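Local coordinates for lysosome-associated membrane glycoprotein 3 (Homo sapiens, PDB 4AKM) that helps lysosomes fuse with autophagosomes and takes part in the unfolded protein response, seen here as its membrane-proximal luminal domain, at residues Tyr7-Asn11 and Thr47-Cys53; Thr55-Leu60 and Leu71-Lys75; Thr74-Tyr80 and Leu139-Asp143. One frame throughout, in Å; residues are numbered along the deposited sequence.

Contact 1: Tyr7-Asn11 and Thr47-Cys53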
loop_
_atom_site.group_PDB
_atom_site.type_symbol
_atom_site.label_atom_id
_atom_site.label_comp_id
_atom_site.label_asym_id
_atom_site.label_seq_id
_atom_site.Cartn_x
_atom_site.Cartn_y
_atom_site.Cartn_z
ATOM N N TYR A 7 7.914 1.979 -6.370
ATOM C CA TYR A 7 8.563 1.832 -5.082
ATOM C C TYR A 7 9.289 0.511 -5.037
ATOM O O TYR A 7 9.058 -0.370 -5.870
ATOM C CB TYR A 7 7.524 1.899 -3.972
ATOM C CG TYR A 7 6.654 3.127 -4.064
ATOM C CD1 TYR A 7 7.214 4.394 -4.131
ATOM C CD2 TYR A 7 5.271 3.017 -4.112
ATOM C CE1 TYR A 7 6.421 5.514 -4.227
ATOM C CE2 TYR A 7 4.474 4.130 -4.205
ATOM C CZ TYR A 7 5.051 5.374 -4.262
ATOM O OH TYR A 7 4.249 6.485 -4.354
ATOM N N GLN A 8 10.148 0.366 -4.037
ATOM C CA GLN A 8 11.119 -0.702 -4.046
ATOM C C GLN A 8 11.771 -0.827 -2.680
ATOM O O GLN A 8 12.145 0.172 -2.067
ATOM C CB GLN A 8 12.167 -0.355 -5.089
ATOM C CG GLN A 8 13.073 -1.472 -5.490
ATOM C CD GLN A 8 14.213 -0.968 -6.341
ATOM O OE1 GLN A 8 15.150 -0.345 -5.833
ATOM N NE2 GLN A 8 14.133 -1.215 -7.647
ATOM N N VAL A 9 11.902 -2.058 -2.199
ATOM C CA VAL A 9 12.574 -2.325 -0.930
ATOM C C VAL A 9 13.708 -3.318 -1.173
ATOM O O VAL A 9 13.557 -4.247 -1.963
ATOM C CB VAL A 9 11.594 -2.890 0.122
ATOM C CG1 VAL A 9 12.293 -3.094 1.451
ATOM C CG2 VAL A 9 10.395 -1.966 0.293
ATOM N N LEU A 10 14.844 -3.128 -0.507
ATOM C CA LEU A 10 16.010 -3.966 -0.780
ATOM C C LEU A 10 16.662 -4.603 0.448
ATOM O O LEU A 10 16.733 -3.999 1.520
ATOM C CB LEU A 10 17.062 -3.169 -1.553
ATOM C CG LEU A 10 16.725 -2.777 -2.991
ATOM C CD1 LEU A 10 17.706 -1.724 -3.496
ATOM C CD2 LEU A 10 16.741 -4.002 -3.890
ATOM N N ASN A 11 17.125 -5.838 0.268
ATOM C CA ASN A 11 18.028 -6.488 1.211
ATOM C C ASN A 11 19.460 -6.293 0.716
ATOM O O ASN A 11 19.964 -7.088 -0.088
ATOM C CB ASN A 11 17.706 -7.982 1.328
ATOM C CG ASN A 11 18.331 -8.627 2.559
ATOM O OD1 ASN A 11 19.342 -8.154 3.081
ATOM N ND2 ASN A 11 17.728 -9.715 3.024
ATOM N N THR A 47 7.607 11.304 -2.255
ATOM C CA THR A 47 7.366 10.217 -1.313
ATOM C C THR A 47 8.573 9.287 -1.214
ATOM O O THR A 47 9.064 8.778 -2.221
ATOM C CB THR A 47 6.091 9.420 -1.698
ATOM O OG1 THR A 47 4.929 10.199 -1.381
ATOM C CG2 THR A 47 6.020 8.094 -0.957
ATOM N N GLN A 48 9.051 9.083 0.008
ATOM C CA GLN A 48 10.216 8.251 0.253
ATOM C C GLN A 48 9.795 6.824 0.577
ATOM O O GLN A 48 9.027 6.586 1.507
ATOM C CB GLN A 48 11.031 8.818 1.413
ATOM C CG GLN A 48 10.837 10.313 1.633
ATOM C CD GLN A 48 12.053 11.127 1.238
ATOM O OE1 GLN A 48 12.811 10.744 0.342
ATOM N NE2 GLN A 48 12.252 12.257 1.912
ATOM N N ALA A 49 10.313 5.873 -0.186
ATOM C CA ALA A 49 10.052 4.474 0.085
ATOM C C ALA A 49 11.185 3.865 0.904
ATOM O O ALA A 49 12.367 4.058 0.610
ATOM C CB ALA A 49 9.861 3.715 -1.215
ATOM N N SER A 50 10.812 3.129 1.937
ATOM C CA SER A 50 11.775 2.411 2.754
ATOM C C SER A 50 11.037 1.198 3.252
ATOM O O SER A 50 9.859 1.036 2.982
ATOM C CB SER A 50 12.233 3.254 3.942
ATOM O OG SER A 50 11.192 3.400 4.893
ATOM N N GLY A 51 11.711 0.326 3.971
ATOM C CA GLY A 51 10.996 -0.810 4.493
ATOM C C GLY A 51 11.905 -1.934 4.882
ATOM O O GLY A 51 13.120 -1.862 4.713
ATOM N N ASN A 52 11.301 -2.995 5.388
ATOM C CA ASN A 52 12.093 -4.040 5.998
ATOM C C ASN A 52 11.771 -5.395 5.402
ATOM O O ASN A 52 10.615 -5.820 5.390
ATOM C CB ASN A 52 11.877 -4.042 7.509
ATOM C CG ASN A 52 13.115 -4.446 8.267
ATOM O OD1 ASN A 52 13.316 -5.625 8.562
ATOM N ND2 ASN A 52 13.961 -3.467 8.587
ATOM N N CYS A 53 12.800 -6.055 4.884
ATOM C CA CYS A 53 12.648 -7.372 4.286
ATOM C C CYS A 53 12.615 -8.446 5.365
ATOM O O CYS A 53 13.027 -8.209 6.504
ATOM C CB CYS A 53 13.793 -7.647 3.313
ATOM S SG CYS A 53 13.844 -6.550 1.873
#
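Y7 opens this contact, where one edge of the LAMP domain's beta prism closes: two strands from different sheets face each other and meet through side chains, without a backbone hydrogen bond between them. Their axes come within 6.2 Å and diverge by 37°, running roughly the same way. Y7 CD1 lies 4.0 Å from A49 CB and Y7 OH 4.2 Å from T47 CG2. Q8 points away. V9 turns inward again, and its CG1 sits 3.6 Å from G51 O and 3.8 Å from C53 SG. Opposite it G51 has phi 161°, psi 179°, angles at which a CB would be jammed against the carbonyl O of S50; it would also lie 3.3 Å from V9 CG2. L10 points away, but its backbone C is 3.7 Å from C53 SG, as is the N of N11. That sulfur is bonded to C16, so a disulfide ties the end of 47-53 to the strand next to 7-11. Strand 5-11 pairs with 14-27 in one sheet, through Y7 with A19 and V9 with I17, while 48-52 is an outermost strand of the other sheet, pairing with 57-64, whose L60 and L62 pack against V9 and Y7.

Contact 2: Thr55-Leu60 and Leu71-Lys75. With NAG (2-acetamido-2-deoxy-beta-D-glucopyranose), chain D.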
loop_
_atom_site.group_PDB
_atom_site.type_symbol
_atom_site.label_atom_id
_atom_site.label_comp_id
_atom_site.label_asym_id
_atom_site.label_seq_id
_atom_site.Cartn_x
_atom_site.Cartn_y
_atom_site.Cartn_z
ATOM N N THR A 55 12.076 -13.156 5.804
ATOM C CA THR A 55 11.830 -14.463 5.199
ATOM C C THR A 55 10.340 -14.809 5.125
ATOM O O THR A 55 9.909 -15.543 4.233
ATOM C CB THR A 55 12.613 -15.585 5.937
ATOM O OG1 THR A 55 12.053 -15.803 7.239
ATOM C CG2 THR A 55 14.088 -15.208 6.077
ATOM N N ARG A 56 9.555 -14.263 6.051
ATOM C CA ARG A 56 8.131 -14.576 6.124
ATOM C C ARG A 56 7.277 -13.317 6.298
ATOM O O ARG A 56 6.050 -13.375 6.235
ATOM C CB ARG A 56 7.860 -15.554 7.274
ATOM C CG ARG A 56 6.638 -16.448 7.075
ATOM C CD ARG A 56 5.922 -16.683 8.396
ATOM N NE ARG A 56 5.374 -15.436 8.929
ATOM C CZ ARG A 56 4.821 -15.305 10.131
ATOM N NH1 ARG A 56 4.742 -16.347 10.949
ATOM N NH2 ARG A 56 4.352 -14.126 10.521
ATOM N N LYS A 57 7.930 -12.179 6.505
ATOM C CA LYS A 57 7.212 -10.933 6.745
ATOM C C LYS A 57 8.024 -9.708 6.327
ATOM O O LYS A 57 9.154 -9.507 6.780
ATOM C CB LYS A 57 6.826 -10.822 8.223
ATOM C CG LYS A 57 5.591 -9.975 8.477
ATOM C CD LYS A 57 5.352 -9.764 9.966
ATOM C CE LYS A 57 6.436 -8.892 10.577
ATOM N NZ LYS A 57 6.106 -8.503 11.976
ATOM N N SER A 58 7.432 -8.882 5.471
ATOM C CA SER A 58 8.099 -7.678 4.989
ATOM C C SER A 58 7.203 -6.460 5.145
ATOM O O SER A 58 6.022 -6.584 5.458
ATOM C CB SER A 58 8.472 -7.824 3.513
ATOM O OG SER A 58 9.249 -8.982 3.289
ATOM N N ASN A 59 7.763 -5.279 4.915
ATOM C CA ASN A 59 6.938 -4.078 4.838
ATOM C C ASN A 59 7.495 -3.033 3.886
ATOM O O ASN A 59 8.706 -2.772 3.857
ATOM C CB ASN A 59 6.693 -3.460 6.220
ATOM C CG ASN A 59 7.922 -2.764 6.783
ATOM O OD1 ASN A 59 8.860 -3.415 7.242
ATOM N ND2 ASN A 59 7.912 -1.437 6.770
ATOM N N LEU A 60 6.586 -2.479 3.088
ATOM C CA LEU A 60 6.836 -1.297 2.283
ATOM C C LEU A 60 6.223 -0.105 2.998
ATOM O O LEU A 60 5.014 -0.042 3.204
ATOM C CB LEU A 60 6.205 -1.434 0.897
ATOM C CG LEU A 60 6.180 -0.122 0.105
ATOM C CD1 LEU A 60 7.589 0.396 -0.122
ATOM C CD2 LEU A 60 5.450 -0.288 -1.213
ATOM N N LEU A 71 2.390 -0.675 4.157
ATOM C CA LEU A 71 1.882 -1.931 3.638
ATOM C C LEU A 71 2.722 -3.080 4.172
ATOM O O LEU A 71 3.893 -3.200 3.841
ATOM C CB LEU A 71 1.921 -1.924 2.106
ATOM C CG LEU A 71 1.100 -0.827 1.421
ATOM C CD1 LEU A 71 1.090 -1.006 -0.086
ATOM C CD2 LEU A 71 -0.320 -0.794 1.966
ATOM N N THR A 72 2.117 -3.917 5.006
ATOM C CA THR A 72 2.789 -5.094 5.540
ATOM C C THR A 72 2.381 -6.369 4.810
ATOM O O THR A 72 1.181 -6.658 4.665
ATOM C CB THR A 72 2.508 -5.276 7.043
ATOM O OG1 THR A 72 3.135 -4.223 7.786
ATOM C CG2 THR A 72 3.038 -6.614 7.523
ATOM N N PHE A 73 3.394 -7.124 4.380
ATOM C CA PHE A 73 3.222 -8.380 3.654
ATOM C C PHE A 73 3.602 -9.604 4.492
ATOM O O PHE A 73 4.588 -9.584 5.234
ATOM C CB PHE A 73 4.092 -8.389 2.397
ATOM C CG PHE A 73 3.866 -7.221 1.484
ATOM C CD1 PHE A 73 4.497 -6.007 1.719
ATOM C CD2 PHE A 73 3.045 -7.345 0.373
ATOM C CE1 PHE A 73 4.299 -4.938 0.881
ATOM C CE2 PHE A 73 2.848 -6.282 -0.468
ATOM C CZ PHE A 73 3.474 -5.074 -0.215
ATOM N N THR A 74 2.822 -10.670 4.338
ATOM C CA THR A 74 3.095 -11.964 4.958
ATOM C C THR A 74 3.030 -13.042 3.875
ATOM O O THR A 74 2.132 -13.023 3.033
ATOM C CB THR A 74 2.059 -12.281 6.077
ATOM O OG1 THR A 74 2.308 -11.456 7.219
ATOM C CG2 THR A 74 2.126 -13.738 6.507
ATOM N N LYS A 75 3.992 -13.964 3.871
ATOM C CA LYS A 75 3.889 -15.136 2.997
ATOM C C LYS A 75 3.492 -16.378 3.796
ATOM O O LYS A 75 4.124 -16.717 4.799
ATOM C CB LYS A 75 5.171 -15.371 2.186
ATOM C CG LYS A 75 6.411 -15.728 2.991
ATOM C CD LYS A 75 7.575 -16.092 2.065
ATOM C CE LYS A 75 7.237 -17.282 1.172
ATOM N NZ LYS A 75 8.349 -17.622 0.234
HETATM C C1 NAG D . 5.150 -0.800 9.308
HETATM C C2 NAG D . 5.142 -0.099 10.657
HETATM C C3 NAG D . 6.193 -0.711 11.578
HETATM C C4 NAG D . 6.028 -2.225 11.647
HETATM C C5 NAG D . 5.868 -2.846 10.262
HETATM C C6 NAG D . 5.432 -4.297 10.386
HETATM C C7 NAG D . 4.489 2.232 10.848
HETATM C C8 NAG D . 4.995 3.639 10.953
HETATM N N2 NAG D . 5.380 1.320 10.471
HETATM O O3 NAG D . 6.053 -0.163 12.869
HETATM O O4 NAG D . 7.153 -2.807 12.272
HETATM O O5 NAG D . 4.897 -2.176 9.487
HETATM O O6 NAG D . 5.292 -4.832 9.090
HETATM O O7 NAG D . 3.312 1.964 11.103
#
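The two segments run antiparallel, at 157° and with axes 4.6 Å apart, as the open end of a beta hairpin formed by strands 57-64 and 67-75 in the five-stranded sheet of the prism. S58 with F73 and L60 with L71 are hydrogen-bonded pairs, each closed by two N-to-O bonds of 2.9 Å; N59 with T72, between them, and K57 with T74, beyond S58/F73, are the non-hydrogen-bonded pairs. Beyond K57 one more bond follows, K75 N to R56 O at 3.2 Å, and CA-H...O contacts such as K57 CA to F73 O, 3.3 Å, accompany the hydrogen bonds. S58, L60, L71 and F73 share the inner face, which meets strand 14-27 of the other sheet through S58, L60 and F73. Here F73 offers its ring edge to L60, with CE1 4.0 Å from L60 CB. On the other face are K57, N59, T72 and T74; the OG1 of T74 is hydrogen-bonded to S83 of the next strand. This is the glycan-bearing side: the GlcNAc belongs to the N-linked glycosylation site at N70 and lies over the hairpin. Its O6 lies 3.5 Å from N59 CB and makes a 2.6 Å hydrogen bond with T72 OG1.

Contact 3: Thr74-Tyr80 and Leu139-Asp143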
loop_
_atom_site.group_PDB
_atom_site.type_symbol
_atom_site.label_atom_id
_atom_site.label_comp_id
_atom_site.label_asym_id
_atom_site.label_seq_id
_atom_site.Cartn_x
_atom_site.Cartn_y
_atom_site.Cartn_z
ATOM N N THR A 74 2.822 -10.670 4.338
ATOM C CA THR A 74 3.095 -11.964 4.958
ATOM C C THR A 74 3.030 -13.042 3.875
ATOM O O THR A 74 2.132 -13.023 3.033
ATOM C CB THR A 74 2.059 -12.281 6.077
ATOM O OG1 THR A 74 2.308 -11.456 7.219
ATOM C CG2 THR A 74 2.126 -13.738 6.507
ATOM N N LYS A 75 3.992 -13.964 3.871
ATOM C CA LYS A 75 3.889 -15.136 2.997
ATOM C C LYS A 75 3.492 -16.378 3.796
ATOM O O LYS A 75 4.124 -16.717 4.799
ATOM C CB LYS A 75 5.171 -15.371 2.186
ATOM C CG LYS A 75 6.411 -15.728 2.991
ATOM C CD LYS A 75 7.575 -16.092 2.065
ATOM C CE LYS A 75 7.237 -17.282 1.172
ATOM N NZ LYS A 75 8.349 -17.622 0.234
ATOM N N ASP A 76 2.423 -17.038 3.363
ATOM C CA ASP A 76 1.949 -18.225 4.057
ATOM C C ASP A 76 2.662 -19.446 3.501
ATOM O O ASP A 76 2.857 -20.437 4.206
ATOM C CB ASP A 76 0.432 -18.379 3.925
ATOM C CG ASP A 76 -0.226 -18.767 5.239
ATOM O OD1 ASP A 76 0.463 -19.353 6.103
ATOM O OD2 ASP A 76 -1.427 -18.477 5.412
ATOM N N GLU A 77 3.057 -19.346 2.234
ATOM C CA GLU A 77 3.772 -20.410 1.529
ATOM C C GLU A 77 2.934 -21.683 1.347
ATOM O O GLU A 77 2.630 -22.387 2.311
ATOM C CB GLU A 77 5.130 -20.704 2.187
ATOM C CG GLU A 77 5.843 -21.939 1.651
ATOM C CD GLU A 77 5.961 -21.956 0.133
ATOM O OE1 GLU A 77 6.611 -21.047 -0.428
ATOM O OE2 GLU A 77 5.403 -22.880 -0.502
ATOM N N GLU A 78 2.543 -21.960 0.103
ATOM C CA GLU A 78 2.780 -21.044 -1.012
ATOM C C GLU A 78 1.759 -19.907 -0.988
ATOM O O GLU A 78 0.724 -20.023 -0.327
ATOM C CB GLU A 78 2.779 -21.789 -2.356
ATOM C CG GLU A 78 1.514 -22.593 -2.644
ATOM C CD GLU A 78 1.687 -23.570 -3.802
ATOM O OE1 GLU A 78 2.829 -24.017 -4.048
ATOM O OE2 GLU A 78 0.677 -23.898 -4.463
ATOM N N SER A 79 2.094 -18.821 -1.690
ATOM C CA SER A 79 1.350 -17.547 -1.714
ATOM C C SER A 79 1.759 -16.532 -0.641
ATOM O O SER A 79 2.140 -16.888 0.475
ATOM C CB SER A 79 -0.179 -17.725 -1.712
ATOM O OG SER A 79 -0.658 -18.010 -0.405
ATOM N N TYR A 80 1.670 -15.259 -1.019
ATOM C CA TYR A 80 1.908 -14.135 -0.125
ATOM C C TYR A 80 0.760 -13.149 -0.312
ATOM O O TYR A 80 -0.006 -13.256 -1.269
ATOM C CB TYR A 80 3.247 -13.462 -0.444
ATOM C CG TYR A 80 3.340 -12.896 -1.850
ATOM C CD1 TYR A 80 3.683 -13.706 -2.925
ATOM C CD2 TYR A 80 3.083 -11.553 -2.100
ATOM C CE1 TYR A 80 3.768 -13.192 -4.210
ATOM C CE2 TYR A 80 3.165 -11.033 -3.380
ATOM C CZ TYR A 80 3.509 -11.856 -4.431
ATOM O OH TYR A 80 3.594 -11.342 -5.704
ATOM N N LEU A 139 2.577 -5.332 -8.116
ATOM C CA LEU A 139 3.569 -5.512 -7.066
ATOM C C LEU A 139 4.050 -6.952 -6.964
ATOM O O LEU A 139 3.500 -7.853 -7.596
ATOM C CB LEU A 139 3.030 -5.024 -5.715
ATOM C CG LEU A 139 1.714 -5.582 -5.160
ATOM C CD1 LEU A 139 1.899 -6.948 -4.503
ATOM C CD2 LEU A 139 1.100 -4.594 -4.176
ATOM N N GLN A 140 5.083 -7.149 -6.155
ATOM C CA GLN A 140 5.651 -8.460 -5.903
ATOM C C GLN A 140 6.514 -8.371 -4.651
ATOM O O GLN A 140 7.182 -7.361 -4.416
ATOM C CB GLN A 140 6.480 -8.927 -7.103
ATOM C CG GLN A 140 6.974 -10.368 -7.001
ATOM C CD GLN A 140 7.466 -10.915 -8.330
ATOM O OE1 GLN A 140 7.098 -10.418 -9.395
ATOM N NE2 GLN A 140 8.304 -11.945 -8.272
ATOM N N ALA A 141 6.489 -9.428 -3.846
ATOM C CA ALA A 141 7.255 -9.463 -2.604
ATOM C C ALA A 141 7.915 -10.824 -2.368
ATOM O O ALA A 141 7.456 -11.846 -2.883
ATOM C CB ALA A 141 6.369 -9.087 -1.424
ATOM N N PHE A 142 8.996 -10.815 -1.590
ATOM C CA PHE A 142 9.770 -12.016 -1.251
ATOM C C PHE A 142 10.528 -12.624 -2.437
ATOM O O PHE A 142 11.632 -12.184 -2.764
ATOM C CB PHE A 142 8.894 -13.069 -0.562
ATOM C CG PHE A 142 8.067 -12.520 0.560
ATOM C CD1 PHE A 142 8.641 -12.254 1.792
ATOM C CD2 PHE A 142 6.716 -12.267 0.383
ATOM C CE1 PHE A 142 7.884 -11.749 2.828
ATOM C CE2 PHE A 142 5.956 -11.761 1.417
ATOM C CZ PHE A 142 6.542 -11.501 2.642
ATOM N N ASP A 143 9.942 -13.638 -3.069
ATOM C CA ASP A 143 10.614 -14.358 -4.152
ATOM C C ASP A 143 10.738 -13.543 -5.441
ATOM O O ASP A 143 9.743 -13.032 -5.961
ATOM C CB ASP A 143 9.913 -15.691 -4.429
ATOM C CG ASP A 143 10.462 -16.822 -3.578
ATOM O OD1 ASP A 143 11.213 -16.540 -2.619
ATOM O OD2 ASP A 143 10.150 -17.995 -3.879
#
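F142 and Y80 do most of the work here, each reaching across to the other segment. F142 sits just past the end of strand 137-141, and its side chain, chi1 m, is aimed at the hairpin. One face of its ring receives K75 in a CH-pi contact, with CB 4.0 Å from the centroid and 21° off the normal; F142 CE2 also packs 3.7 Å from Y80 CB. Y80 takes the p rotamer, which lays its ring along 139-141: A141 O lies over one face, L139 CD1 is at the edge, 4.4 Å from CE2, and OH approaches Q140 CA at 3.5 Å. That hydroxyl is hydrogen-bonded to H114. K75, chi1 p, carries NZ to 4.2 Å from D143 OD1, beyond a salt bridge, and makes a long, weak ion pair with E77 OE1 at 3.9 Å. Q140 points away overall, but its CG lies 3.7 Å from Y80 OH; its NE2 reaches D143 O at 2.9 Å in a hydrogen bond within 139-143, and OE1 is held by G150. Thus K75 and Y80, flanking the hairpin turn, pack on F142 and the end of strand 137-141, where the two sheets meet at one end of the beta prism.

In the fold
Contacts 1 and 3 each pair a segment of the five-stranded sheet with one of the other sheet, whereas contact 2 lies within the five-stranded sheet and touches both of the others. Toward contact 1, with centres about 11 Å apart, N52 O is 2.9 Å from N59 N in a probable hydrogen bond, and V9 CG2 packs 3.7 Å from L60 CD1. Toward contact 3, with about 8 Å between centres, T74 and K75 are shared and F142 CE1 lies 3.1 Å from S58 OG. Contacts 1 and 3 do not meet, their nearest atoms being about 6 Å apart. The GlcNAc rests on contact 2, about 8 Å from the side chain of T74.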